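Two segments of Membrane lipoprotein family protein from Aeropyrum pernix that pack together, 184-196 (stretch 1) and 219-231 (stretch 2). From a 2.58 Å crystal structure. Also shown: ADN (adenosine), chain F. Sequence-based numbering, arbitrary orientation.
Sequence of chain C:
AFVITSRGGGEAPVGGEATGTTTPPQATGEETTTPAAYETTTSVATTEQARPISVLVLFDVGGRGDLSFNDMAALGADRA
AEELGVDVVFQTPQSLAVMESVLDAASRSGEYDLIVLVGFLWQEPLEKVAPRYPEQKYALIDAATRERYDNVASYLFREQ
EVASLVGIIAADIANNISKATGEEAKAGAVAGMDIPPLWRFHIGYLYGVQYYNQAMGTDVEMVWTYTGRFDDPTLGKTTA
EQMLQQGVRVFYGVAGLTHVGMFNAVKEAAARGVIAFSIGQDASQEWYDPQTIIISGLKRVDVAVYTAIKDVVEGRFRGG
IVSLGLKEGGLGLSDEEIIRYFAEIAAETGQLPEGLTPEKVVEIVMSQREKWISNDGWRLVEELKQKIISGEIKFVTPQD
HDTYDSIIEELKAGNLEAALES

Stretch 1 (184-196) EAKAGAVAGMDIP
Stretch 2 219-231: DVEMVWTYTGRFD

Two neighbouring parallel β-strands, 186-191 and 222-226, are joined by a backbone hydrogen-bond ladder that continues into a loop contact packed around Phe-230. The strand axes run 10° apart and approach to 4.6 Å, with Ala-187 to Ala-191 paired in order with Met-222 to Tyr-226, and the two stretches bury 1007 Å² in all. The ladder rises through Ala-187 N to Glu-221 O (3.0 Å), Val-223 N to Ala-187 O (3.2 Å), Ala-189 N to Val-223 O (3.0 Å), Thr-225 N to Ala-189 O (3.1 Å) and Ala-191 N to Thr-225 O (2.7 Å). Ala-191 O then accepts from both Thr-227 N and Thr-227 OG1 (2.8 Å each; chi1 p), and Gly-228 N reaches Gly-192 O at 2.9 Å. Gly-228 adopts phi/psi 96/-6, where a CB would be jammed against Thr-227 O.

On the face carrying the alanines, small methyls leave room for aromatics: Ala-189 CB meets Trp-224 CE3 (chi1 t) at 3.4 Å, and Ala-191 CB lies 3.7 Å from Tyr-226 CD1 (chi1 m). Gly-192, phi/psi -86/-119, lays its CA over Phe-230 (chi1 m), 4.2 Å from the ring centroid; a CB would clash with CE1. Adenosine covers the opposite face. Selenomethionine Met-193 (m, t, p) places CG 3.7 Å from Phe-230 CE2. At the other end, Lys-186 NZ and Glu-221 OE1 form a weakly hydrogen-bonded salt bridge (3.4 Å).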

# COMPACT_ATOMS: atom_id res chain seq x y z
N GLU C 184 -0.34 -0.13 -28.37
CA GLU C 184 0.10 -1.02 -27.31
C GLU C 184 0.18 -0.32 -25.94
O GLU C 184 0.61 0.83 -25.83
CB GLU C 184 1.40 -1.72 -27.75
CG GLU C 184 2.33 -2.19 -26.65
CD GLU C 184 3.49 -1.23 -26.48
OE1 GLU C 184 3.44 -0.41 -25.54
OE2 GLU C 184 4.43 -1.28 -27.31
N ALA C 185 -0.29 -1.03 -24.91
CA ALA C 185 -0.49 -0.49 -23.58
C ALA C 185 0.05 -1.46 -22.56
O ALA C 185 -0.45 -2.57 -22.46
CB ALA C 185 -1.97 -0.28 -23.30
N LYS C 186 1.05 -1.03 -21.79
CA LYS C 186 1.60 -1.85 -20.72
C LYS C 186 1.07 -1.49 -19.34
O LYS C 186 0.56 -0.38 -19.11
CB LYS C 186 3.11 -1.76 -20.73
CG LYS C 186 3.71 -2.03 -22.08
CD LYS C 186 5.21 -1.95 -22.02
CE LYS C 186 5.79 -1.77 -23.40
NZ LYS C 186 7.26 -1.69 -23.29
N ALA C 187 1.19 -2.44 -18.41
CA ALA C 187 0.93 -2.19 -17.01
C ALA C 187 2.22 -1.66 -16.40
O ALA C 187 3.28 -1.78 -16.99
CB ALA C 187 0.50 -3.47 -16.31
N GLY C 188 2.12 -1.04 -15.24
CA GLY C 188 3.28 -0.39 -14.66
C GLY C 188 3.12 -0.15 -13.19
O GLY C 188 2.05 -0.35 -12.63
N ALA C 189 4.21 0.27 -12.57
CA ALA C 189 4.19 0.68 -11.17
C ALA C 189 5.34 1.61 -10.91
O ALA C 189 6.45 1.35 -11.36
CB ALA C 189 4.30 -0.53 -10.26
N VAL C 190 5.06 2.70 -10.20
CA VAL C 190 6.09 3.60 -9.72
C VAL C 190 6.22 3.30 -8.24
O VAL C 190 5.27 3.50 -7.48
CB VAL C 190 5.72 5.08 -9.93
CG1 VAL C 190 6.85 5.97 -9.41
CG2 VAL C 190 5.43 5.35 -11.40
N ALA C 191 7.40 2.82 -7.85
CA ALA C 191 7.63 2.34 -6.50
C ALA C 191 8.56 3.26 -5.76
O ALA C 191 9.28 4.06 -6.37
CB ALA C 191 8.22 0.94 -6.54
N GLY C 192 8.52 3.16 -4.43
CA GLY C 192 9.41 3.95 -3.58
C GLY C 192 10.73 3.23 -3.40
O GLY C 192 11.43 2.96 -4.37
N MSE C 193 11.05 2.89 -2.16
CA MSE C 193 12.34 2.29 -1.83
C MSE C 193 12.35 0.81 -2.04
O MSE C 193 11.32 0.13 -1.90
CB MSE C 193 12.68 2.54 -0.37
CG MSE C 193 12.75 4.02 -0.04
SE MSE C 193 13.29 4.20 1.85
CE MSE C 193 15.23 3.98 1.53
N ASP C 194 13.53 0.28 -2.34
CA ASP C 194 13.72 -1.15 -2.53
C ASP C 194 13.83 -1.88 -1.19
O ASP C 194 14.93 -2.10 -0.67
CB ASP C 194 14.96 -1.39 -3.39
CG ASP C 194 15.07 -2.82 -3.85
OD1 ASP C 194 14.59 -3.73 -3.11
OD2 ASP C 194 15.62 -3.02 -4.96
N ILE C 195 12.69 -2.26 -0.64
CA ILE C 195 12.62 -2.87 0.68
C ILE C 195 11.58 -3.98 0.70
O ILE C 195 10.74 -4.03 -0.21
CB ILE C 195 12.28 -1.80 1.72
CG1 ILE C 195 11.00 -1.04 1.34
CG2 ILE C 195 13.43 -0.82 1.85
CD1 ILE C 195 10.36 -0.34 2.53
N PRO C 196 11.62 -4.87 1.72
CA PRO C 196 10.79 -6.08 1.78
C PRO C 196 9.31 -5.94 1.49
O PRO C 196 8.79 -6.76 0.74
CB PRO C 196 11.02 -6.61 3.20
CG PRO C 196 12.44 -6.25 3.44
CD PRO C 196 12.61 -4.88 2.82
N ASP C 219 -0.31 -11.14 -23.85
CA ASP C 219 1.08 -10.95 -23.45
C ASP C 219 1.30 -9.51 -22.99
O ASP C 219 2.11 -8.78 -23.57
CB ASP C 219 2.06 -11.35 -24.57
CG ASP C 219 3.54 -11.35 -24.11
OD1 ASP C 219 3.85 -11.51 -22.90
OD2 ASP C 219 4.43 -11.18 -24.97
N VAL C 220 0.56 -9.11 -21.96
CA VAL C 220 0.65 -7.77 -21.41
C VAL C 220 1.94 -7.65 -20.64
O VAL C 220 2.19 -8.43 -19.72
CB VAL C 220 -0.52 -7.45 -20.44
CG1 VAL C 220 -0.29 -6.12 -19.73
CG2 VAL C 220 -1.87 -7.46 -21.15
N GLU C 221 2.76 -6.67 -20.98
CA GLU C 221 4.04 -6.45 -20.30
C GLU C 221 3.89 -5.56 -19.08
O GLU C 221 2.93 -4.80 -18.98
CB GLU C 221 5.03 -5.84 -21.25
CG GLU C 221 5.31 -6.76 -22.42
CD GLU C 221 6.44 -6.28 -23.29
OE1 GLU C 221 6.81 -5.08 -23.21
OE2 GLU C 221 6.96 -7.11 -24.06
N MSE C 222 4.83 -5.67 -18.14
CA MSE C 222 4.79 -4.90 -16.90
C MSE C 222 6.14 -4.30 -16.60
O MSE C 222 7.16 -4.97 -16.66
CB MSE C 222 4.34 -5.76 -15.72
CG MSE C 222 3.88 -4.90 -14.53
SE MSE C 222 5.32 -4.46 -13.22
CE MSE C 222 5.45 -6.23 -12.36
N VAL C 223 6.13 -3.02 -16.26
CA VAL C 223 7.34 -2.27 -15.98
C VAL C 223 7.26 -1.73 -14.57
O VAL C 223 6.36 -0.96 -14.24
CB VAL C 223 7.52 -1.11 -16.95
CG1 VAL C 223 8.75 -0.27 -16.57
CG2 VAL C 223 7.61 -1.65 -18.38
N TRP C 224 8.23 -2.14 -13.76
CA TRP C 224 8.29 -1.77 -12.37
C TRP C 224 9.52 -0.91 -12.15
O TRP C 224 10.62 -1.34 -12.45
CB TRP C 224 8.38 -3.02 -11.53
CG TRP C 224 8.48 -2.78 -10.10
CD1 TRP C 224 9.59 -2.42 -9.41
CD2 TRP C 224 7.43 -2.90 -9.14
NE1 TRP C 224 9.31 -2.32 -8.07
CE2 TRP C 224 7.98 -2.61 -7.88
CE3 TRP C 224 6.07 -3.22 -9.23
CZ2 TRP C 224 7.22 -2.62 -6.71
CZ3 TRP C 224 5.32 -3.24 -8.07
CH2 TRP C 224 5.90 -2.94 -6.82
N THR C 225 9.32 0.29 -11.62
CA THR C 225 10.41 1.21 -11.34
C THR C 225 10.47 1.64 -9.87
O THR C 225 9.55 2.30 -9.35
CB THR C 225 10.30 2.47 -12.21
OG1 THR C 225 10.07 2.08 -13.56
CG2 THR C 225 11.58 3.31 -12.13
N TYR C 226 11.56 1.26 -9.20
CA TYR C 226 11.94 1.86 -7.93
C TYR C 226 12.46 3.27 -8.18
O TYR C 226 13.37 3.46 -8.98
CB TYR C 226 13.01 1.04 -7.24
CG TYR C 226 12.48 -0.25 -6.67
CD1 TYR C 226 11.55 -0.24 -5.62
CD2 TYR C 226 12.89 -1.47 -7.18
CE1 TYR C 226 11.07 -1.41 -5.08
CE2 TYR C 226 12.41 -2.65 -6.66
CZ TYR C 226 11.50 -2.63 -5.61
OH TYR C 226 11.02 -3.82 -5.10
N THR C 227 11.85 4.26 -7.52
CA THR C 227 12.34 5.63 -7.51
C THR C 227 13.35 5.82 -6.39
O THR C 227 14.21 6.69 -6.47
CB THR C 227 11.21 6.64 -7.23
OG1 THR C 227 10.70 6.42 -5.90
CG2 THR C 227 10.11 6.51 -8.26
N GLY C 228 13.20 5.04 -5.33
CA GLY C 228 14.15 5.06 -4.22
C GLY C 228 13.72 5.95 -3.07
O GLY C 228 14.37 5.98 -2.02
N ARG C 229 12.64 6.68 -3.25
CA ARG C 229 12.18 7.60 -2.23
C ARG C 229 10.68 7.39 -2.03
O ARG C 229 10.00 6.90 -2.93
CB ARG C 229 12.57 9.03 -2.63
CG ARG C 229 14.08 9.27 -2.44
CD ARG C 229 14.67 10.57 -3.01
NE ARG C 229 14.00 11.78 -2.52
CZ ARG C 229 14.10 12.27 -1.28
NH1 ARG C 229 14.84 11.67 -0.36
NH2 ARG C 229 13.44 13.38 -0.95
N PHE C 230 10.18 7.69 -0.84
CA PHE C 230 8.74 7.65 -0.54
C PHE C 230 8.14 9.04 -0.41
O PHE C 230 6.93 9.18 -0.25
CB PHE C 230 8.48 6.93 0.76
CG PHE C 230 8.48 5.44 0.64
CD1 PHE C 230 7.55 4.80 -0.16
CD2 PHE C 230 9.39 4.67 1.36
CE1 PHE C 230 7.53 3.42 -0.26
CE2 PHE C 230 9.38 3.29 1.26
CZ PHE C 230 8.45 2.67 0.45
N ASP C 231 8.97 10.07 -0.49
CA ASP C 231 8.55 11.44 -0.21
C ASP C 231 8.93 12.44 -1.33
O ASP C 231 9.13 13.60 -1.06
CB ASP C 231 9.20 11.88 1.10
CG ASP C 231 10.74 11.85 1.04
OD1 ASP C 231 11.34 11.17 0.17
OD2 ASP C 231 11.35 12.52 1.90
O5' ADN F . 2.65 3.44 -0.78
C5' ADN F . 2.99 2.07 -1.07
C4' ADN F . 3.69 1.31 0.06
O4' ADN F . 4.99 1.85 0.34
C3' ADN F . 3.00 1.29 1.42
O3' ADN F . 1.95 0.32 1.48
C2' ADN F . 4.17 0.98 2.36
O2' ADN F . 4.48 -0.42 2.44
C1' ADN F . 5.31 1.72 1.72
N9 ADN F . 5.46 3.07 2.29
C8 ADN F . 4.74 4.18 1.98
N7 ADN F . 5.17 5.26 2.69
C5 ADN F . 6.19 4.82 3.47
C6 ADN F . 7.10 5.41 4.47
N6 ADN F . 7.00 6.72 4.79
N1 ADN F . 8.02 4.61 5.05
C2 ADN F . 8.13 3.29 4.75
N3 ADN F . 7.34 2.69 3.86
C4 ADN F . 6.37 3.39 3.20